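Local coordinates for protein ATP grasp ligase (Microcystis aeruginosa MRC, PDB 5IG9) that closes macrocycles in the ribosomally made microviridin precursor peptide MdnA, acting as a macrocyclase of the ATP-grasp ligase family, at residues P140-N146 with P203-E208; L127-V131 with K271-L275; V131-L137 with Q265-L269; L275-D281 with E294-E300. One frame throughout, in Å; residues are numbered along the deposited sequence.

Contact 1: residues P140-N146 with P203-E208; sequences PGTLTSN and PMTFQE
Two extended segments, 140-146 and 203-208, run antiparallel, their strand axes 4.5 Å apart and 162° between directions. Register is fixed by Thr142 opposite Gln207 and Thr144 opposite Thr205 as non-hydrogen-bonded pairs, and by Leu143 opposite Phe206 and Ser145 opposite Met204 as hydrogen-bonded ones. Leu143 N gives to Phe206 O (2.7 Å) and Phe206 N to Leu143 O (2.6 Å); Ser145 N reaches Met204 O (3.0 Å) and Met204 N returns to Ser145 O (3.2 Å). At the far end Glu208 N meets Gly141 O (2.7 Å), while the extended Glu208 side chain (chi1 t, chi2 t) lets OE1 accept from Gly141 N (3.2 Å). The pair belongs to an antiparallel sheet in which 142-145 is outermost within its chain, yet a strand of the second subunit continues the pairing; on the other flank Thr205 and Gln207 bond to Lys166 and Val164. Thr142 OG1 (chi1 m) donates to Pro140 O (2.9 Å) and accepts from Gln207 NE2 (3.1 Å). Ser145 OG bonds to Asp44 of the second subunit, and Asn146 OD1 to Val43 N of that subunit. Leu143, Ser145, Met204 and Phe206 share one face, where Phe206 (chi1 m) meets helix 148-157 and an aromatic side chain of the Microviridin chain.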
loop_
_atom_site.group_PDB
_atom_site.type_symbol
_atom_site.label_atom_id
_atom_site.label_comp_id
_atom_site.label_asym_id
_atom_site.label_seq_id
_atom_site.Cartn_x
_atom_site.Cartn_y
_atom_site.Cartn_z
ATOM N N PRO A 140 6.510 21.094 11.084
ATOM C CA PRO A 140 7.741 21.018 11.873
ATOM C C PRO A 140 8.880 20.420 11.069
ATOM O O PRO A 140 8.675 19.598 10.171
ATOM C CB PRO A 140 7.352 20.113 13.046
ATOM C CG PRO A 140 6.301 19.225 12.474
ATOM C CD PRO A 140 5.536 20.060 11.481
ATOM N N GLY A 141 10.093 20.853 11.401
ATOM C CA GLY A 141 11.286 20.302 10.780
ATOM C C GLY A 141 11.373 18.802 10.985
ATOM O O GLY A 141 11.413 18.329 12.123
ATOM N N THR A 142 11.405 18.042 9.896
ATOM C CA THR A 142 11.315 16.592 9.959
ATOM C C THR A 142 12.475 15.958 9.208
ATOM O O THR A 142 12.840 16.405 8.118
ATOM C CB THR A 142 9.974 16.106 9.390
ATOM O OG1 THR A 142 8.902 16.709 10.119
ATOM C CG2 THR A 142 9.860 14.598 9.486
ATOM N N LEU A 143 13.059 14.919 9.804
ATOM C CA LEU A 143 14.142 14.170 9.179
ATOM C C LEU A 143 13.922 12.689 9.432
ATOM O O LEU A 143 13.930 12.250 10.586
ATOM C CB LEU A 143 15.509 14.601 9.716
ATOM C CG LEU A 143 16.680 13.682 9.348
ATOM C CD1 LEU A 143 16.913 13.668 7.840
ATOM C CD2 LEU A 143 17.953 14.077 10.088
ATOM N N THR A 144 13.723 11.927 8.359
ATOM C CA THR A 144 13.763 10.471 8.411
ATOM C C THR A 144 15.135 10.027 7.926
ATOM O O THR A 144 15.545 10.375 6.814
ATOM C CB THR A 144 12.663 9.842 7.551
ATOM O OG1 THR A 144 13.117 9.726 6.195
ATOM C CG2 THR A 144 11.401 10.691 7.579
ATOM N N SER A 145 15.846 9.270 8.755
ATOM C CA SER A 145 17.251 9.024 8.470
ATOM C C SER A 145 17.732 7.755 9.158
ATOM O O SER A 145 17.252 7.390 10.235
ATOM C CB SER A 145 18.110 10.218 8.911
ATOM O OG SER A 145 19.490 9.950 8.740
ATOM N N ASN A 146 18.687 7.087 8.506
ATOM C CA ASN A 146 19.469 6.002 9.087
ATOM C C ASN A 146 20.922 6.416 9.293
ATOM O O ASN A 146 21.791 5.561 9.488
ATOM C CB ASN A 146 19.399 4.759 8.198
ATOM C CG ASN A 146 20.095 4.955 6.862
ATOM O OD1 ASN A 146 19.903 5.967 6.192
ATOM N ND2 ASN A 146 20.918 3.985 6.476
ATOM N N PRO A 203 15.866 2.841 10.163
ATOM C CA PRO A 203 15.793 4.297 10.307
ATOM C C PRO A 203 14.668 4.695 11.249
ATOM O O PRO A 203 13.828 3.890 11.652
ATOM C CB PRO A 203 15.524 4.786 8.882
ATOM C CG PRO A 203 14.824 3.645 8.237
ATOM C CD PRO A 203 15.444 2.401 8.824
ATOM N N MET A 204 14.673 5.973 11.610
ATOM C CA MET A 204 13.585 6.560 12.375
ATOM C C MET A 204 13.265 7.924 11.792
ATOM O O MET A 204 14.001 8.457 10.957
ATOM C CB MET A 204 13.923 6.673 13.865
ATOM C CG MET A 204 14.158 5.343 14.544
ATOM S SD MET A 204 13.967 5.427 16.331
ATOM C CE MET A 204 12.204 5.706 16.461
ATOM N N THR A 205 12.147 8.488 12.236
ATOM C CA THR A 205 11.710 9.811 11.816
ATOM C C THR A 205 11.828 10.757 13.003
ATOM O O THR A 205 11.221 10.521 14.054
ATOM C CB THR A 205 10.276 9.778 11.284
ATOM O OG1 THR A 205 10.214 8.936 10.125
ATOM C CG2 THR A 205 9.821 11.175 10.899
ATOM N N PHE A 206 12.614 11.816 12.835
ATOM C CA PHE A 206 12.842 12.810 13.870
ATOM C C PHE A 206 12.172 14.121 13.486
ATOM O O PHE A 206 12.113 14.484 12.307
ATOM C CB PHE A 206 14.341 13.029 14.095
ATOM C CG PHE A 206 15.088 11.769 14.401
ATOM C CD1 PHE A 206 15.612 10.996 13.380
ATOM C CD2 PHE A 206 15.249 11.343 15.707
ATOM C CE1 PHE A 206 16.292 9.832 13.655
ATOM C CE2 PHE A 206 15.929 10.179 15.988
ATOM C CZ PHE A 206 16.452 9.422 14.960
ATOM N N GLN A 207 11.663 14.829 14.493
ATOM C CA GLN A 207 10.895 16.045 14.267
ATOM C C GLN A 207 11.255 17.121 15.280
ATOM O O GLN A 207 11.551 16.822 16.440
ATOM C CB GLN A 207 9.387 15.775 14.341
ATOM C CG GLN A 207 8.792 15.252 13.051
ATOM C CD GLN A 207 7.279 15.289 13.056
ATOM O OE1 GLN A 207 6.648 15.235 14.108
ATOM N NE2 GLN A 207 6.690 15.391 11.873
ATOM N N GLU A 208 11.210 18.373 14.826
ATOM C CA GLU A 208 11.352 19.516 15.717
ATOM C C GLU A 208 10.255 19.507 16.774
ATOM O O GLU A 208 9.065 19.461 16.450
ATOM C CB GLU A 208 11.297 20.809 14.901
ATOM C CG GLU A 208 11.085 22.084 15.707
ATOM C CD GLU A 208 10.915 23.305 14.814
ATOM O OE1 GLU A 208 10.680 23.121 13.601
ATOM O OE2 GLU A 208 11.024 24.445 15.320
#

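Contact 2: residues L127-V131 with K271-L275; sequences LQLQV and KYFGL
A helix-to-helix contact at a Schellman terminus illustrates how a helix can pack with its last turn: helix 260-273 ends here against one turn of helix 125-134. Residues 127-131 are regular alpha helix, with Val131 N bonded to Leu127 O (2.9 Å). Residues 271-273 are helical too; Gly274 then takes positive phi (78°) as the C-prime residue, its N making a weak bond to Lys271 O (3.3 Å), while Leu275 N turns back to Met270 O. The nearest CA pairs are Val131 with Tyr272, 8.3 Å, and Gln128 with Phe273, 9.0 Å, a spacing filled by aromatic rings; no hydrogen bond crosses. Phe273 (chi1 m, chi2 -69°) projects toward the other helix, its CZ 4.0 Å from Gln128 CA and its CE1 3.7 Å from Leu127 CD2, which sits at the ring edge. Leu127 adopts chi1 t, chi2 p. The amide of Gln128 leads to other partners, Ala122 O and Ile295 N, tying this helix to strand 290-296. Tyr272 (chi1 t, chi2 83°) turns a ring face to Val131, whose chi1 is t: CG2 comes within 3.5 Å of Tyr272 CE2, and in a CH-pi contact Val131 CG1 stands 4.0 Å from the centroid of the Tyr272 ring, over its face.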
loop_
_atom_site.group_PDB
_atom_site.type_symbol
_atom_site.label_atom_id
_atom_site.label_comp_id
_atom_site.label_asym_id
_atom_site.label_seq_id
_atom_site.Cartn_x
_atom_site.Cartn_y
_atom_site.Cartn_z
ATOM N N LEU A 127 4.925 12.905 2.129
ATOM C CA LEU A 127 4.174 13.640 1.119
ATOM C C LEU A 127 3.106 14.525 1.747
ATOM O O LEU A 127 2.792 15.592 1.208
ATOM C CB LEU A 127 3.541 12.664 0.128
ATOM C CG LEU A 127 2.755 13.265 -1.038
ATOM C CD1 LEU A 127 3.660 14.088 -1.943
ATOM C CD2 LEU A 127 2.071 12.161 -1.816
ATOM N N GLN A 128 2.538 14.107 2.878
ATOM C CA GLN A 128 1.572 14.947 3.577
ATOM C C GLN A 128 2.191 16.290 3.947
ATOM O O GLN A 128 1.653 17.352 3.616
ATOM C CB GLN A 128 1.063 14.237 4.832
ATOM C CG GLN A 128 0.332 12.930 4.592
ATOM C CD GLN A 128 -0.182 12.346 5.888
ATOM O OE1 GLN A 128 -0.119 12.988 6.932
ATOM N NE2 GLN A 128 -0.695 11.124 5.829
ATOM N N LEU A 129 3.338 16.253 4.634
ATOM C CA LEU A 129 3.978 17.483 5.091
ATOM C C LEU A 129 4.403 18.357 3.918
ATOM O O LEU A 129 4.239 19.582 3.952
ATOM C CB LEU A 129 5.181 17.142 5.970
ATOM C CG LEU A 129 4.903 16.194 7.140
ATOM C CD1 LEU A 129 6.196 15.689 7.755
ATOM C CD2 LEU A 129 4.047 16.881 8.185
ATOM N N GLN A 130 4.943 17.742 2.866
ATOM C CA GLN A 130 5.393 18.502 1.704
ATOM C C GLN A 130 4.229 19.186 0.997
ATOM O O GLN A 130 4.341 20.347 0.589
ATOM C CB GLN A 130 6.136 17.581 0.741
ATOM C CG GLN A 130 6.348 18.160 -0.639
ATOM C CD GLN A 130 7.261 17.292 -1.477
ATOM O OE1 GLN A 130 8.453 17.165 -1.186
ATOM N NE2 GLN A 130 6.707 16.679 -2.519
ATOM N N VAL A 131 3.107 18.484 0.834
ATOM C CA VAL A 131 1.955 19.081 0.166
ATOM C C VAL A 131 1.321 20.150 1.046
ATOM O O VAL A 131 0.893 21.201 0.555
ATOM C CB VAL A 131 0.945 17.991 -0.236
ATOM C CG1 VAL A 131 -0.362 18.618 -0.702
ATOM C CG2 VAL A 131 1.533 17.119 -1.332
ATOM N N LYS A 271 -8.617 17.875 -0.947
ATOM C CA LYS A 271 -8.905 17.795 -2.375
ATOM C C LYS A 271 -7.709 17.272 -3.161
ATOM O O LYS A 271 -7.878 16.559 -4.158
ATOM C CB LYS A 271 -9.337 19.163 -2.901
ATOM C CG LYS A 271 -9.812 19.139 -4.342
ATOM C CD LYS A 271 -10.284 20.505 -4.816
ATOM C CE LYS A 271 -9.127 21.485 -4.923
ATOM N NZ LYS A 271 -9.460 22.635 -5.811
ATOM N N TYR A 272 -6.491 17.614 -2.735
ATOM C CA TYR A 272 -5.310 17.118 -3.434
ATOM C C TYR A 272 -5.236 15.598 -3.366
ATOM O O TYR A 272 -5.019 14.927 -4.381
ATOM C CB TYR A 272 -4.040 17.745 -2.853
ATOM C CG TYR A 272 -2.779 17.124 -3.409
ATOM C CD1 TYR A 272 -2.258 17.535 -4.628
ATOM C CD2 TYR A 272 -2.121 16.108 -2.723
ATOM C CE1 TYR A 272 -1.111 16.961 -5.144
ATOM C CE2 TYR A 272 -0.979 15.528 -3.233
ATOM C CZ TYR A 272 -0.476 15.956 -4.441
ATOM O OH TYR A 272 0.667 15.373 -4.942
ATOM N N PHE A 273 -5.414 15.036 -2.172
ATOM C CA PHE A 273 -5.342 13.592 -2.002
ATOM C C PHE A 273 -6.621 12.876 -2.416
ATOM O O PHE A 273 -6.614 11.644 -2.503
ATOM C CB PHE A 273 -5.003 13.248 -0.547
ATOM C CG PHE A 273 -3.591 13.580 -0.165
ATOM C CD1 PHE A 273 -2.532 12.867 -0.704
ATOM C CD2 PHE A 273 -3.319 14.602 0.728
ATOM C CE1 PHE A 273 -1.230 13.169 -0.358
ATOM C CE2 PHE A 273 -2.018 14.907 1.078
ATOM C CZ PHE A 273 -0.974 14.190 0.533
ATOM N N GLY A 274 -7.701 13.611 -2.678
ATOM C CA GLY A 274 -8.957 13.006 -3.076
ATOM C C GLY A 274 -9.757 12.395 -1.949
ATOM O O GLY A 274 -10.479 11.417 -2.170
ATOM N N LEU A 275 -9.658 12.942 -0.744
ATOM C CA LEU A 275 -10.312 12.364 0.417
ATOM C C LEU A 275 -11.604 13.101 0.740
ATOM O O LEU A 275 -11.712 14.317 0.562
ATOM C CB LEU A 275 -9.387 12.394 1.634
ATOM C CG LEU A 275 -8.105 11.568 1.533
ATOM C CD1 LEU A 275 -7.319 11.639 2.832
ATOM C CD2 LEU A 275 -8.416 10.126 1.171
#

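Contact 3: residues V131-L137 with Q265-L269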
loop_
_atom_site.group_PDB
_atom_site.type_symbol
_atom_site.label_atom_id
_atom_site.label_comp_id
_atom_site.label_asym_id
_atom_site.label_seq_id
_atom_site.Cartn_x
_atom_site.Cartn_y
_atom_site.Cartn_z
ATOM N N VAL A 131 3.107 18.484 0.834
ATOM C CA VAL A 131 1.955 19.081 0.166
ATOM C C VAL A 131 1.321 20.150 1.046
ATOM O O VAL A 131 0.893 21.201 0.555
ATOM C CB VAL A 131 0.945 17.991 -0.236
ATOM C CG1 VAL A 131 -0.362 18.618 -0.702
ATOM C CG2 VAL A 131 1.533 17.119 -1.332
ATOM N N ALA A 132 1.258 19.906 2.360
ATOM C CA ALA A 132 0.734 20.917 3.274
ATOM C C ALA A 132 1.591 22.175 3.254
ATOM O O ALA A 132 1.068 23.297 3.285
ATOM C CB ALA A 132 0.649 20.353 4.692
ATOM N N ARG A 133 2.915 22.012 3.202
ATOM C CA ARG A 133 3.801 23.171 3.155
ATOM C C ARG A 133 3.669 23.921 1.834
ATOM O O ARG A 133 3.722 25.155 1.811
ATOM C CB ARG A 133 5.246 22.735 3.384
ATOM C CG ARG A 133 6.239 23.876 3.430
ATOM C CD ARG A 133 7.639 23.371 3.720
ATOM N NE ARG A 133 8.618 24.451 3.685
ATOM C CZ ARG A 133 9.308 24.799 2.606
ATOM N NH1 ARG A 133 9.132 24.147 1.465
ATOM N NH2 ARG A 133 10.177 25.801 2.669
ATOM N N GLN A 134 3.493 23.198 0.724
ATOM C CA GLN A 134 3.235 23.853 -0.554
ATOM C C GLN A 134 1.909 24.601 -0.550
ATOM O O GLN A 134 1.719 25.509 -1.365
ATOM C CB GLN A 134 3.265 22.830 -1.689
ATOM C CG GLN A 134 4.645 22.249 -1.963
ATOM C CD GLN A 134 4.608 21.082 -2.925
ATOM O OE1 GLN A 134 3.539 20.544 -3.223
ATOM N NE2 GLN A 134 5.776 20.679 -3.417
ATOM N N LEU A 135 0.995 24.246 0.351
ATOM C CA LEU A 135 -0.279 24.933 0.491
ATOM C C LEU A 135 -0.227 26.076 1.493
ATOM O O LEU A 135 -1.265 26.686 1.766
ATOM C CB LEU A 135 -1.365 23.942 0.906
ATOM C CG LEU A 135 -1.746 22.895 -0.136
ATOM C CD1 LEU A 135 -2.673 21.887 0.494
ATOM C CD2 LEU A 135 -2.398 23.550 -1.344
ATOM N N GLY A 136 0.943 26.366 2.054
ATOM C CA GLY A 136 1.103 27.484 2.958
ATOM C C GLY A 136 0.958 27.162 4.427
ATOM O O GLY A 136 0.903 28.091 5.242
ATOM N N LEU A 137 0.892 25.885 4.794
ATOM C CA LEU A 137 0.762 25.487 6.187
ATOM C C LEU A 137 2.138 25.242 6.789
ATOM O O LEU A 137 3.015 24.653 6.150
ATOM C CB LEU A 137 -0.101 24.229 6.313
ATOM C CG LEU A 137 -1.592 24.340 5.980
ATOM C CD1 LEU A 137 -2.185 22.963 5.718
ATOM C CD2 LEU A 137 -2.343 25.039 7.099
ATOM N N GLN A 265 -7.232 25.876 3.635
ATOM C CA GLN A 265 -6.011 25.157 3.285
ATOM C C GLN A 265 -6.155 23.666 3.561
ATOM O O GLN A 265 -5.664 22.837 2.787
ATOM C CB GLN A 265 -4.818 25.734 4.050
ATOM C CG GLN A 265 -4.361 27.104 3.560
ATOM C CD GLN A 265 -3.288 27.711 4.443
ATOM O OE1 GLN A 265 -3.469 27.851 5.652
ATOM N NE2 GLN A 265 -2.160 28.070 3.843
ATOM N N LEU A 266 -6.824 23.304 4.656
ATOM C CA LEU A 266 -7.060 21.892 4.933
ATOM C C LEU A 266 -8.005 21.279 3.910
ATOM O O LEU A 266 -7.871 20.099 3.569
ATOM C CB LEU A 266 -7.614 21.714 6.345
ATOM C CG LEU A 266 -6.669 22.085 7.486
ATOM C CD1 LEU A 266 -7.368 21.871 8.812
ATOM C CD2 LEU A 266 -5.382 21.280 7.412
ATOM N N LEU A 267 -8.960 22.059 3.404
ATOM C CA LEU A 267 -9.827 21.554 2.347
ATOM C C LEU A 267 -9.049 21.331 1.058
ATOM O O LEU A 267 -9.299 20.357 0.340
ATOM C CB LEU A 267 -10.992 22.512 2.114
ATOM C CG LEU A 267 -12.109 22.467 3.155
ATOM C CD1 LEU A 267 -13.209 23.431 2.761
ATOM C CD2 LEU A 267 -12.655 21.054 3.311
ATOM N N GLU A 268 -8.100 22.216 0.743
ATOM C CA GLU A 268 -7.253 21.974 -0.420
ATOM C C GLU A 268 -6.359 20.764 -0.206
ATOM O O GLU A 268 -5.999 20.080 -1.170
ATOM C CB GLU A 268 -6.403 23.201 -0.738
ATOM C CG GLU A 268 -7.200 24.436 -1.092
ATOM C CD GLU A 268 -6.566 25.233 -2.215
ATOM O OE1 GLU A 268 -6.045 24.612 -3.169
ATOM O OE2 GLU A 268 -6.586 26.480 -2.144
ATOM N N LEU A 269 -5.987 20.490 1.044
ATOM C CA LEU A 269 -5.213 19.291 1.343
ATOM C C LEU A 269 -6.044 18.037 1.109
ATOM O O LEU A 269 -5.558 17.056 0.539
ATOM C CB LEU A 269 -4.703 19.346 2.782
ATOM C CG LEU A 269 -3.627 18.336 3.172
ATOM C CD1 LEU A 269 -2.320 18.637 2.456
ATOM C CD2 LEU A 269 -3.435 18.348 4.675
#
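A small residue lets two helices approach closely, and a glycine at a helix end lets a side chain reach the backbone; the first principle operates at Ala132, whose CA lies only 6.5 Å from that of Leu269, the second at Gly136. At the helix end, the CA atoms of Leu135 and Gln265 come within 6.4 Å. Into the hollow beside Ala132 goes the side chain of Leu269 (chi1 t, chi2 p): its CD1 sits 3.7 Å from Val131 CG1, 4.1 Å from Ala132 CB and 3.8 Å from Leu135 CD1, so this one methyl fills a pocket with three walls. In return Leu135 projects toward helix 260-273 and lies along its backbone, Leu135 CD1 being 3.6 Å from Leu269 N and 3.9 Å from Glu268 C. Farther along, Leu137 CD1 meets Leu266 CD2 at 4.0 Å. The chain turns at Gly136 (phi 94°), where Leu137 N bonds to Ala132 O (3.0 Å) and Gly136 N to Arg133 O (3.0 Å). The notch left by the absent side chain admits the Gln265 amide, for a CB on Gly136 would fall 2.6 Å from Gln265 NE2. That nitrogen donates to Leu135 O at 2.7 Å. Beneath the helices, Ala132 and Leu269 touch Phe292, and Leu266 touches Ile218 and Ile220. The whole is a two-layer alpha/beta arrangement, two helices side by side on an antiparallel sheet, the first ended by a Schellman motif.

Contact 4: residues L275-D281 with E294-E300; sequences LNYGAID and EINPVGE
Backbone bonds set the frame of this antiparallel hairpin, strands 277-281 and 294-296 lying 4.5 Å apart with 151° between directions. Ala279 pairs with Asn296 (Ala279 N to Asn296 O 3.0 Å, Asn296 N to Ala279 O 2.7 Å) and Asp281 with Glu294 (Asp281 N to Glu294 O 2.7 Å, the return from Glu294 N to Asp281 O weak at 3.4 Å). A type I turn, Asn296 to Gly299, follows. Among side-chain bonds, Tyr277 OH (chi1 t) donates to Gly299 O at a very short 2.4 Å. Apolar contacts gather on one face: Ile280 CG1 with Ile295 CB, 3.9 Å, and Leu275 CD1 with Ile295 CD1, 3.8 Å, and Pro297 CB, 3.7 Å. Ala279 CB packs on Gly299 CA at 3.8 Å, leaving no room there for a side chain. Ala279, Asp281, Glu294 and Asn296 point to the opposite face, where Asp281 bridges to Arg217. Such grouped acids with a Glu-Ile-Asn sequence are consistent with the magnesium-binding face of ATP-grasp enzymes.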
loop_
_atom_site.group_PDB
_atom_site.type_symbol
_atom_site.label_atom_id
_atom_site.label_comp_id
_atom_site.label_asym_id
_atom_site.label_seq_id
_atom_site.Cartn_x
_atom_site.Cartn_y
_atom_site.Cartn_z
ATOM N N LEU A 275 -9.658 12.942 -0.744
ATOM C CA LEU A 275 -10.312 12.364 0.417
ATOM C C LEU A 275 -11.604 13.101 0.740
ATOM O O LEU A 275 -11.712 14.317 0.562
ATOM C CB LEU A 275 -9.387 12.394 1.634
ATOM C CG LEU A 275 -8.105 11.568 1.533
ATOM C CD1 LEU A 275 -7.319 11.639 2.832
ATOM C CD2 LEU A 275 -8.416 10.126 1.171
ATOM N N ASN A 276 -12.592 12.342 1.217
ATOM C CA ASN A 276 -13.792 12.917 1.809
ATOM C C ASN A 276 -13.907 12.621 3.299
ATOM O O ASN A 276 -14.909 12.997 3.915
ATOM C CB ASN A 276 -15.047 12.427 1.072
ATOM C CG ASN A 276 -15.279 13.164 -0.237
ATOM O OD1 ASN A 276 -15.413 14.389 -0.259
ATOM N ND2 ASN A 276 -15.322 12.419 -1.336
ATOM N N TYR A 277 -12.917 11.954 3.891
ATOM C CA TYR A 277 -12.795 11.835 5.337
ATOM C C TYR A 277 -11.328 11.960 5.710
ATOM O O TYR A 277 -10.447 11.528 4.964
ATOM C CB TYR A 277 -13.355 10.509 5.874
ATOM C CG TYR A 277 -13.083 10.301 7.351
ATOM C CD1 TYR A 277 -13.940 10.819 8.314
ATOM C CD2 TYR A 277 -11.960 9.602 7.783
ATOM C CE1 TYR A 277 -13.690 10.641 9.664
ATOM C CE2 TYR A 277 -11.703 9.419 9.129
ATOM C CZ TYR A 277 -12.571 9.941 10.064
ATOM O OH TYR A 277 -12.323 9.761 11.405
ATOM N N GLY A 278 -11.073 12.557 6.872
ATOM C CA GLY A 278 -9.712 12.694 7.355
ATOM C C GLY A 278 -9.620 13.184 8.783
ATOM O O GLY A 278 -10.351 14.095 9.180
ATOM N N ALA A 279 -8.730 12.587 9.568
ATOM C CA ALA A 279 -8.446 13.052 10.920
ATOM C C ALA A 279 -7.106 13.776 10.895
ATOM O O ALA A 279 -6.062 13.157 10.667
ATOM C CB ALA A 279 -8.433 11.895 11.915
ATOM N N ILE A 280 -7.143 15.087 11.119
ATOM C CA ILE A 280 -5.981 15.956 10.995
ATOM C C ILE A 280 -5.534 16.391 12.380
ATOM O O ILE A 280 -6.359 16.752 13.226
ATOM C CB ILE A 280 -6.284 17.180 10.111
ATOM C CG1 ILE A 280 -6.777 16.726 8.738
ATOM C CG2 ILE A 280 -5.055 18.076 9.989
ATOM C CD1 ILE A 280 -7.032 17.861 7.783
ATOM N N ASP A 281 -4.226 16.360 12.602
ATOM C CA ASP A 281 -3.618 16.785 13.852
ATOM C C ASP A 281 -2.878 18.095 13.621
ATOM O O ASP A 281 -2.053 18.193 12.706
ATOM C CB ASP A 281 -2.657 15.720 14.386
ATOM C CG ASP A 281 -3.382 14.504 14.922
ATOM O OD1 ASP A 281 -4.550 14.656 15.324
ATOM O OD2 ASP A 281 -2.784 13.407 14.954
ATOM N N GLU A 294 -0.222 16.020 10.878
ATOM C CA GLU A 294 -0.532 14.757 10.228
ATOM C C GLU A 294 -2.009 14.710 9.861
ATOM O O GLU A 294 -2.853 15.233 10.590
ATOM C CB GLU A 294 -0.180 13.580 11.149
ATOM C CG GLU A 294 -0.640 12.215 10.663
ATOM C CD GLU A 294 -0.319 11.120 11.659
ATOM O OE1 GLU A 294 0.644 11.294 12.435
ATOM O OE2 GLU A 294 -1.033 10.093 11.675
ATOM N N ILE A 295 -2.308 14.083 8.728
ATOM C CA ILE A 295 -3.666 13.696 8.373
ATOM C C ILE A 295 -3.708 12.177 8.271
ATOM O O ILE A 295 -2.902 11.570 7.554
ATOM C CB ILE A 295 -4.139 14.350 7.061
ATOM C CG1 ILE A 295 -5.442 13.707 6.586
ATOM C CG2 ILE A 295 -3.072 14.256 5.986
ATOM C CD1 ILE A 295 -5.944 14.265 5.274
ATOM N N ASN A 296 -4.633 11.566 9.002
ATOM C CA ASN A 296 -4.826 10.125 8.945
ATOM C C ASN A 296 -6.135 9.833 8.232
ATOM O O ASN A 296 -7.210 10.103 8.789
ATOM C CB ASN A 296 -4.830 9.521 10.349
ATOM C CG ASN A 296 -4.874 8.005 10.333
ATOM O OD1 ASN A 296 -4.818 7.375 9.275
ATOM N ND2 ASN A 296 -4.962 7.407 11.515
ATOM N N PRO A 297 -6.105 9.288 7.012
ATOM C CA PRO A 297 -7.356 9.075 6.267
ATOM C C PRO A 297 -8.310 8.087 6.918
ATOM O O PRO A 297 -9.461 7.990 6.472
ATOM C CB PRO A 297 -6.870 8.556 4.905
ATOM C CG PRO A 297 -5.440 8.983 4.814
ATOM C CD PRO A 297 -4.920 8.934 6.215
ATOM N N VAL A 298 -7.881 7.356 7.946
ATOM C CA VAL A 298 -8.751 6.410 8.639
ATOM C C VAL A 298 -8.634 6.605 10.146
ATOM O O VAL A 298 -8.829 5.664 10.923
ATOM C CB VAL A 298 -8.422 4.956 8.249
ATOM C CG1 VAL A 298 -8.771 4.692 6.789
ATOM C CG2 VAL A 298 -6.955 4.654 8.512
ATOM N N GLY A 299 -8.317 7.827 10.569
ATOM C CA GLY A 299 -8.216 8.110 11.984
ATOM C C GLY A 299 -9.556 8.030 12.687
ATOM O O GLY A 299 -10.625 8.162 12.085
ATOM N N GLU A 300 -9.477 7.817 13.999
ATOM C CA GLU A 300 -10.658 7.612 14.821
ATOM C C GLU A 300 -11.427 8.916 15.005
ATOM O O GLU A 300 -10.939 10.008 14.706
ATOM C CB GLU A 300 -10.270 7.035 16.184
ATOM C CG GLU A 300 -9.911 5.560 16.158
ATOM C CD GLU A 300 -11.130 4.671 16.046
ATOM O OE1 GLU A 300 -12.262 5.206 16.050
ATOM O OE2 GLU A 300 -10.959 3.437 15.955
#

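In the fold
Contacts 2 and 3 hold the same two helices, 125-134 and 260-273, and share Val131; contact 2 is more buried and is held by carbon contacts with no hydrogen bond across it, whereas contact 3 is partly exposed and adds one amide bond. Contact 4, centred about 6 Å from the centre of the chain, is the strand pair they adjoin: Gln128 OE1 of contact 2 probably accepts from Ile295 N (3.0 Å), and Leu266 CD2 of contact 3 packs on Ile280 CD1 (3.8 Å). Contact 1 lies about 20 Å from that centre, in another sheet. Though peripheral it is buried, beneath helix 148-157, beside strand 163-166 and against the second subunit. Backbone hydrogen bonds dominate contacts 1 and 4, side-chain fit the helical pair.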